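Local atomic coordinates of glucoamylase (Thermoanaerobacterium thermosaccharolyticum, PDB entry 1LF6), a protein that probably hydrolyses terminal alpha-1,4-linked glucose units one after another from the non-reducing ends of glucan chains, releasing beta-D-glucose. Residues L190-G195 with F244-S249; N176-A181 with T260-L265. All coordinates share one frame; numbering follows the deposited sequence.

Both interactions belong to the N-terminal beta-sandwich domain, away from the probable catalytic residues, and their centres lie about 7 Å apart. Along the chain the order is strand 176-183, strand 186-192, strand 243-251 and helix 254-266, so interaction 1 pairs the two inner elements and interaction 2 the two outer ones. The three strands are consecutive neighbours in one antiparallel sheet; Leu190 N probably donates to Leu179 O at 2.8 Å. The helix lies over the sheet and joins the two contacts: Leu265 CD1 is 3.3 Å from Ser191 OG, and Leu265 CD2 3.4 Å from Val247 CG2. Sheet pairing and helix cover thus form one continuous unit.

Interaction 1: L190-G195 with F244-S249; sequences LSSNIG and FEIVLS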
ATOM      1  N   LEU A 190       4.260  18.384  18.543  1.00 28.14           N
ATOM      2  CA  LEU A 190       2.904  18.009  18.919  1.00 28.58           C
ATOM      3  C   LEU A 190       2.302  19.157  19.733  1.00 30.07           C
ATOM      4  O   LEU A 190       2.889  19.588  20.724  1.00 27.86           O
ATOM      5  CB  LEU A 190       2.931  16.740  19.771  1.00 27.65           C
ATOM      6  CG  LEU A 190       1.680  15.864  19.842  1.00 28.23           C
ATOM      7  CD1 LEU A 190       1.798  14.943  21.040  1.00 27.04           C
ATOM      8  CD2 LEU A 190       0.439  16.708  19.968  1.00 30.73           C
ATOM      9  N   SER A 191       1.137  19.645  19.316  1.00 31.35           N
ATOM     10  CA  SER A 191       0.485  20.747  20.017  1.00 32.73           C
ATOM     11  C   SER A 191      -1.007  20.525  20.231  1.00 33.57           C
ATOM     12  O   SER A 191      -1.614  19.638  19.626  1.00 34.01           O
ATOM     13  CB  SER A 191       0.698  22.057  19.253  1.00 33.50           C
ATOM     14  OG  SER A 191       0.089  22.005  17.974  1.00 34.83           O
ATOM     15  N   SER A 192      -1.590  21.347  21.099  1.00 33.89           N
ATOM     16  CA  SER A 192      -3.013  21.276  21.416  1.00 34.07           C
ATOM     17  C   SER A 192      -3.593  22.687  21.374  1.00 33.94           C
ATOM     18  O   SER A 192      -2.965  23.630  21.853  1.00 31.59           O
ATOM     19  CB  SER A 192      -3.208  20.675  22.810  1.00 33.29           C
ATOM     20  OG  SER A 192      -4.581  20.575  23.136  1.00 35.01           O
ATOM     21  N   ASN A 193      -4.784  22.835  20.800  1.00 34.31           N
ATOM     22  CA  ASN A 193      -5.411  24.148  20.714  1.00 34.54           C
ATOM     23  C   ASN A 193      -5.773  24.654  22.112  1.00 35.20           C
ATOM     24  O   ASN A 193      -5.892  25.860  22.335  1.00 35.01           O
ATOM     25  CB  ASN A 193      -6.659  24.091  19.823  1.00 34.37           C
ATOM     26  CG  ASN A 193      -7.802  23.324  20.457  1.00 34.44           C
ATOM     27  OD1 ASN A 193      -7.616  22.231  20.987  1.00 34.21           O
ATOM     28  ND2 ASN A 193      -9.001  23.893  20.393  1.00 35.34           N
ATOM     29  N   ILE A 194      -5.933  23.725  23.049  1.00 34.69           N
ATOM     30  CA  ILE A 194      -6.263  24.075  24.424  1.00 34.72           C
ATOM     31  C   ILE A 194      -5.089  23.768  25.346  1.00 34.85           C
ATOM     32  O   ILE A 194      -5.214  23.840  26.568  1.00 34.77           O
ATOM     33  CB  ILE A 194      -7.483  23.291  24.936  1.00 34.27           C
ATOM     34  CG1 ILE A 194      -7.211  21.790  24.851  1.00 33.76           C
ATOM     35  CG2 ILE A 194      -8.711  23.673  24.140  1.00 34.11           C
ATOM     36  CD1 ILE A 194      -8.246  20.940  25.564  1.00 31.84           C
ATOM     37  N   GLY A 195      -3.951  23.420  24.755  1.00 34.65           N
ATOM     38  CA  GLY A 195      -2.772  23.111  25.544  1.00 35.13           C
ATOM     39  C   GLY A 195      -2.871  21.777  26.262  1.00 35.17           C
ATOM     40  O   GLY A 195      -3.776  20.983  25.988  1.00 34.32           O
ATOM     41  N   PHE A 244     -11.435  19.061  21.451  1.00 33.08           N
ATOM     42  CA  PHE A 244     -10.208  19.806  21.190  1.00 31.54           C
ATOM     43  C   PHE A 244      -9.538  19.422  19.872  1.00 31.11           C
ATOM     44  O   PHE A 244      -9.956  18.482  19.201  1.00 30.80           O
ATOM     45  CB  PHE A 244      -9.231  19.553  22.333  1.00 31.88           C
ATOM     46  CG  PHE A 244      -9.086  18.097  22.677  1.00 31.35           C
ATOM     47  CD1 PHE A 244     -10.066  17.447  23.417  1.00 29.48           C
ATOM     48  CD2 PHE A 244      -8.000  17.362  22.208  1.00 30.91           C
ATOM     49  CE1 PHE A 244      -9.972  16.082  23.687  1.00 30.63           C
ATOM     50  CE2 PHE A 244      -7.897  15.994  22.473  1.00 30.89           C
ATOM     51  CZ  PHE A 244      -8.884  15.354  23.211  1.00 29.00           C
ATOM     52  N   GLU A 245      -8.483  20.150  19.522  1.00 30.54           N
ATOM     53  CA  GLU A 245      -7.753  19.903  18.287  1.00 31.15           C
ATOM     54  C   GLU A 245      -6.285  19.572  18.548  1.00 30.64           C
ATOM     55  O   GLU A 245      -5.568  20.349  19.185  1.00 29.99           O
ATOM     56  CB  GLU A 245      -7.829  21.133  17.382  1.00 33.10           C
ATOM     57  CG  GLU A 245      -9.239  21.613  17.099  1.00 38.22           C
ATOM     58  CD  GLU A 245      -9.273  22.872  16.246  1.00 40.47           C
ATOM     59  OE1 GLU A 245     -10.384  23.373  15.975  1.00 42.51           O
ATOM     60  OE2 GLU A 245      -8.191  23.358  15.848  1.00 40.91           O
ATOM     61  N   ILE A 246      -5.841  18.418  18.055  1.00 29.26           N
ATOM     62  CA  ILE A 246      -4.451  18.005  18.215  1.00 27.34           C
ATOM     63  C   ILE A 246      -3.748  18.205  16.876  1.00 27.57           C
ATOM     64  O   ILE A 246      -4.246  17.772  15.832  1.00 28.66           O
ATOM     65  CB  ILE A 246      -4.349  16.518  18.648  1.00 28.11           C
ATOM     66  CG1 ILE A 246      -4.964  16.341  20.038  1.00 26.28           C
ATOM     67  CG2 ILE A 246      -2.886  16.069  18.664  1.00 26.23           C
ATOM     68  CD1 ILE A 246      -4.300  17.183  21.123  1.00 23.64           C
ATOM     69  N   VAL A 247      -2.601  18.875  16.904  1.00 27.70           N
ATOM     70  CA  VAL A 247      -1.852  19.131  15.682  1.00 27.72           C
ATOM     71  C   VAL A 247      -0.417  18.623  15.760  1.00 28.33           C
ATOM     72  O   VAL A 247       0.293  18.881  16.732  1.00 28.20           O
ATOM     73  CB  VAL A 247      -1.823  20.646  15.346  1.00 28.40           C
ATOM     74  CG1 VAL A 247      -1.022  20.888  14.073  1.00 25.61           C
ATOM     75  CG2 VAL A 247      -3.242  21.171  15.187  1.00 27.95           C
ATOM     76  N   LEU A 248      -0.003  17.893  14.726  1.00 26.81           N
ATOM     77  CA  LEU A 248       1.352  17.364  14.641  1.00 26.35           C
ATOM     78  C   LEU A 248       1.998  17.940  13.391  1.00 27.10           C
ATOM     79  O   LEU A 248       1.552  17.679  12.268  1.00 25.06           O
ATOM     80  CB  LEU A 248       1.335  15.838  14.555  1.00 26.83           C
ATOM     81  CG  LEU A 248       2.698  15.165  14.348  1.00 27.57           C
ATOM     82  CD1 LEU A 248       3.582  15.380  15.567  1.00 24.99           C
ATOM     83  CD2 LEU A 248       2.489  13.674  14.093  1.00 28.71           C
ATOM     84  N   SER A 249       3.044  18.735  13.589  1.00 26.76           N
ATOM     85  CA  SER A 249       3.735  19.358  12.474  1.00 27.63           C
ATOM     86  C   SER A 249       5.149  18.816  12.309  1.00 26.85           C
ATOM     87  O   SER A 249       5.721  18.238  13.237  1.00 27.70           O
ATOM     88  CB  SER A 249       3.757  20.877  12.667  1.00 29.04           C
ATOM     89  OG  SER A 249       2.432  21.380  12.747  1.00 31.13           O
TER
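The Leu190 and Ile246 side chains cross obliquely, Leu190 CD2 3.6 Å from Ile246 CG2, on one face of an antiparallel ladder inside the beta sandwich, the N-to-C directions of the short segments lying 158° apart. Ser192 and Leu248 share this face, where Leu153 and Tyr155 of strand 150-157 pack. Ser191 and Val247 point to the other face, covered by helix 254-266, and form the hydrogen-bonded pair: Ser191 N reaches Val247 O at 2.8 Å, and Val247 N returns to Ser191 O at 3.0 Å.

Ser192, paired with Ile246 at the last rung of the ladder, also opens a type I turn that ends at Gly195. Ser192 OG, anti to its backbone N (chi1 -179°), donates to Gly195 O at 3.0 Å, accepts a weak bond from Ile194 N, and sits 4.0 Å from Ile246 CD1. An alanine here would probably leave Gly195 O without its hydroxyl donor and Ile194 N without its weak acceptor, so that the turn is held mainly by the backbone bond from Gly195 N to Ser192 O. From the third position of the turn, Ile194 CD1 approaches Phe244 CB at 3.7 Å, the two side chains set at a slant. Asn193 grips Glu245 twice. Its N donates to Glu245 O at 3.1 Å; its amide stacks on the Glu245 carboxylate, the planes 10° apart, while Glu245 N, lying well above that amide plane, makes an almost straight bond to Asn193 OD1 at 2.7 Å.

Interaction 2: N176-A181 with T260-L265; sequences NEMLMA and TALETL
A helix-on-sheet contact, mostly apolar, brings Met178 and Asn176 of strand 176-183 against Ala261, Leu262 and Leu265 of helix 254-266 in the N-terminal domain. The short axes approach to 11.0 Å at 123°, a separation spanned by side chains alone. Met178 does most of the bridging: its chain is extended beyond CG, with CE anti to CB (chi3 -176°), which carries the methyl out to the helix. CE meets Leu262 CD2 at 3.5 Å and Ala261 CB at 3.8 Å, while SD lies 4.1 Å from the same Ala261 CB. The methyl therefore sits beside two successive helix residues and touches both.

Asn176 and Leu262 slide past each other in opposite directions, with Asn176 ND2 3.8 Å from Leu262 CD2. That one leucine methyl is thus shared by the amide and the methionine tip. Asn176 OD1 has a looser approach to Leu265 CD1, at 4.3 Å. Ala173 of the adjacent strand 166-173 touches both Met178 and Leu262, extending the packing across the sheet. A helix laid obliquely over one face of a sheet whose other face packs on a second sheet adds a helical layer to a beta sandwich, consistent with the glucodextranase N-type domain of this family.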
ATOM      1  N   ASN A 176       2.904  28.463  23.693  1.00 45.69           N
ATOM      2  CA  ASN A 176       2.267  27.207  23.316  1.00 42.83           C
ATOM      3  C   ASN A 176       3.201  26.049  23.658  1.00 40.60           C
ATOM      4  O   ASN A 176       4.306  25.953  23.121  1.00 40.01           O
ATOM      5  CB  ASN A 176       1.954  27.207  21.817  1.00 44.01           C
ATOM      6  CG  ASN A 176       0.464  27.258  21.531  1.00 45.98           C
ATOM      7  OD1 ASN A 176      -0.253  26.271  21.721  1.00 47.49           O
ATOM      8  ND2 ASN A 176      -0.014  28.415  21.078  1.00 45.02           N
ATOM      9  N   GLU A 177       2.762  25.183  24.565  1.00 37.18           N
ATOM     10  CA  GLU A 177       3.569  24.039  24.964  1.00 36.21           C
ATOM     11  C   GLU A 177       3.492  22.935  23.922  1.00 34.44           C
ATOM     12  O   GLU A 177       2.432  22.354  23.702  1.00 35.33           O
ATOM     13  CB  GLU A 177       3.110  23.496  26.316  1.00 35.26           C
ATOM     14  CG  GLU A 177       3.584  24.309  27.506  1.00 37.63           C
ATOM     15  CD  GLU A 177       3.239  23.653  28.829  1.00 37.20           C
ATOM     16  OE1 GLU A 177       3.815  24.069  29.853  1.00 38.54           O
ATOM     17  OE2 GLU A 177       2.396  22.727  28.846  1.00 36.78           O
ATOM     18  N   MET A 178       4.623  22.651  23.289  1.00 32.82           N
ATOM     19  CA  MET A 178       4.684  21.621  22.263  1.00 32.07           C
ATOM     20  C   MET A 178       5.691  20.529  22.610  1.00 32.06           C
ATOM     21  O   MET A 178       6.811  20.816  23.038  1.00 31.53           O
ATOM     22  CB  MET A 178       5.069  22.244  20.916  1.00 32.33           C
ATOM     23  CG  MET A 178       4.092  23.276  20.378  1.00 30.95           C
ATOM     24  SD  MET A 178       4.684  24.025  18.841  1.00 35.65           S
ATOM     25  CE  MET A 178       3.395  25.255  18.545  1.00 33.39           C
ATOM     26  N   LEU A 179       5.282  19.276  22.436  1.00 32.46           N
ATOM     27  CA  LEU A 179       6.163  18.140  22.688  1.00 34.05           C
ATOM     28  C   LEU A 179       6.952  17.949  21.399  1.00 34.60           C
ATOM     29  O   LEU A 179       6.370  17.743  20.331  1.00 35.04           O
ATOM     30  CB  LEU A 179       5.352  16.881  23.007  1.00 33.76           C
ATOM     31  CG  LEU A 179       4.819  16.742  24.438  1.00 36.11           C
ATOM     32  CD1 LEU A 179       4.033  17.978  24.828  1.00 36.65           C
ATOM     33  CD2 LEU A 179       3.948  15.495  24.543  1.00 36.04           C
ATOM     34  N   MET A 180       8.273  18.031  21.496  1.00 33.09           N
ATOM     35  CA  MET A 180       9.132  17.898  20.329  1.00 33.88           C
ATOM     36  C   MET A 180       9.840  16.550  20.250  1.00 34.45           C
ATOM     37  O   MET A 180      10.082  15.900  21.266  1.00 33.91           O
ATOM     38  CB  MET A 180      10.189  19.006  20.333  1.00 33.99           C
ATOM     39  CG  MET A 180       9.642  20.396  20.614  1.00 34.30           C
ATOM     40  SD  MET A 180       8.477  20.954  19.363  1.00 33.67           S
ATOM     41  CE  MET A 180       9.601  21.192  17.985  1.00 34.42           C
ATOM     42  N   ALA A 181      10.179  16.148  19.028  1.00 35.02           N
ATOM     43  CA  ALA A 181      10.888  14.900  18.783  1.00 35.39           C
ATOM     44  C   ALA A 181      11.793  15.125  17.583  1.00 36.29           C
ATOM     45  O   ALA A 181      11.429  15.843  16.650  1.00 35.00           O
ATOM     46  CB  ALA A 181       9.904  13.772  18.498  1.00 34.86           C
ATOM     47  N   THR A 260       5.185  25.919  11.974  1.00 34.96           N
ATOM     48  CA  THR A 260       4.175  25.254  11.158  1.00 33.48           C
ATOM     49  C   THR A 260       2.960  24.879  12.004  1.00 33.28           C
ATOM     50  O   THR A 260       1.819  25.035  11.569  1.00 32.89           O
ATOM     51  CB  THR A 260       4.750  23.982  10.498  1.00 32.47           C
ATOM     52  OG1 THR A 260       5.885  24.334   9.700  1.00 30.03           O
ATOM     53  CG2 THR A 260       3.702  23.311   9.616  1.00 30.61           C
ATOM     54  N   ALA A 261       3.205  24.390  13.214  1.00 33.21           N
ATOM     55  CA  ALA A 261       2.120  24.011  14.109  1.00 33.54           C
ATOM     56  C   ALA A 261       1.301  25.246  14.474  1.00 35.30           C
ATOM     57  O   ALA A 261       0.072  25.194  14.541  1.00 34.79           O
ATOM     58  CB  ALA A 261       2.681  23.364  15.369  1.00 33.63           C
ATOM     59  N   LEU A 262       1.990  26.360  14.705  1.00 36.34           N
ATOM     60  CA  LEU A 262       1.316  27.605  15.056  1.00 36.58           C
ATOM     61  C   LEU A 262       0.459  28.113  13.900  1.00 36.75           C
ATOM     62  O   LEU A 262      -0.635  28.632  14.110  1.00 37.40           O
ATOM     63  CB  LEU A 262       2.342  28.672  15.453  1.00 35.62           C
ATOM     64  CG  LEU A 262       3.088  28.453  16.773  1.00 35.04           C
ATOM     65  CD1 LEU A 262       4.131  29.547  16.958  1.00 35.06           C
ATOM     66  CD2 LEU A 262       2.098  28.458  17.933  1.00 34.41           C
ATOM     67  N   GLU A 263       0.951  27.966  12.676  1.00 36.97           N
ATOM     68  CA  GLU A 263       0.186  28.419  11.524  1.00 36.44           C
ATOM     69  C   GLU A 263      -1.078  27.579  11.358  1.00 36.09           C
ATOM     70  O   GLU A 263      -2.164  28.110  11.120  1.00 36.04           O
ATOM     71  CB  GLU A 263       1.045  28.350  10.264  1.00 37.46           C
ATOM     72  CG  GLU A 263       2.140  29.403  10.222  1.00 39.35           C
ATOM     73  CD  GLU A 263       3.058  29.242   9.033  1.00 41.69           C
ATOM     74  OE1 GLU A 263       3.875  30.154   8.782  1.00 44.27           O
ATOM     75  OE2 GLU A 263       2.969  28.200   8.348  1.00 43.50           O
ATOM     76  N   THR A 264      -0.939  26.264  11.496  1.00 34.90           N
ATOM     77  CA  THR A 264      -2.089  25.381  11.362  1.00 34.14           C
ATOM     78  C   THR A 264      -3.123  25.687  12.445  1.00 34.71           C
ATOM     79  O   THR A 264      -4.312  25.817  12.157  1.00 34.97           O
ATOM     80  CB  THR A 264      -1.666  23.894  11.446  1.00 33.79           C
ATOM     81  OG1 THR A 264      -0.852  23.565  10.309  1.00 29.93           O
ATOM     82  CG2 THR A 264      -2.889  22.990  11.471  1.00 31.32           C
ATOM     83  N   LEU A 265      -2.665  25.814  13.687  1.00 35.11           N
ATOM     84  CA  LEU A 265      -3.557  26.115  14.805  1.00 37.01           C
ATOM     85  C   LEU A 265      -4.254  27.463  14.624  1.00 36.73           C
ATOM     86  O   LEU A 265      -5.410  27.633  15.011  1.00 37.97           O
ATOM     87  CB  LEU A 265      -2.768  26.116  16.118  1.00 35.80           C
ATOM     88  CG  LEU A 265      -2.328  24.753  16.667  1.00 36.10           C
ATOM     89  CD1 LEU A 265      -1.331  24.953  17.801  1.00 34.69           C
ATOM     90  CD2 LEU A 265      -3.551  23.980  17.145  1.00 34.23           C
TER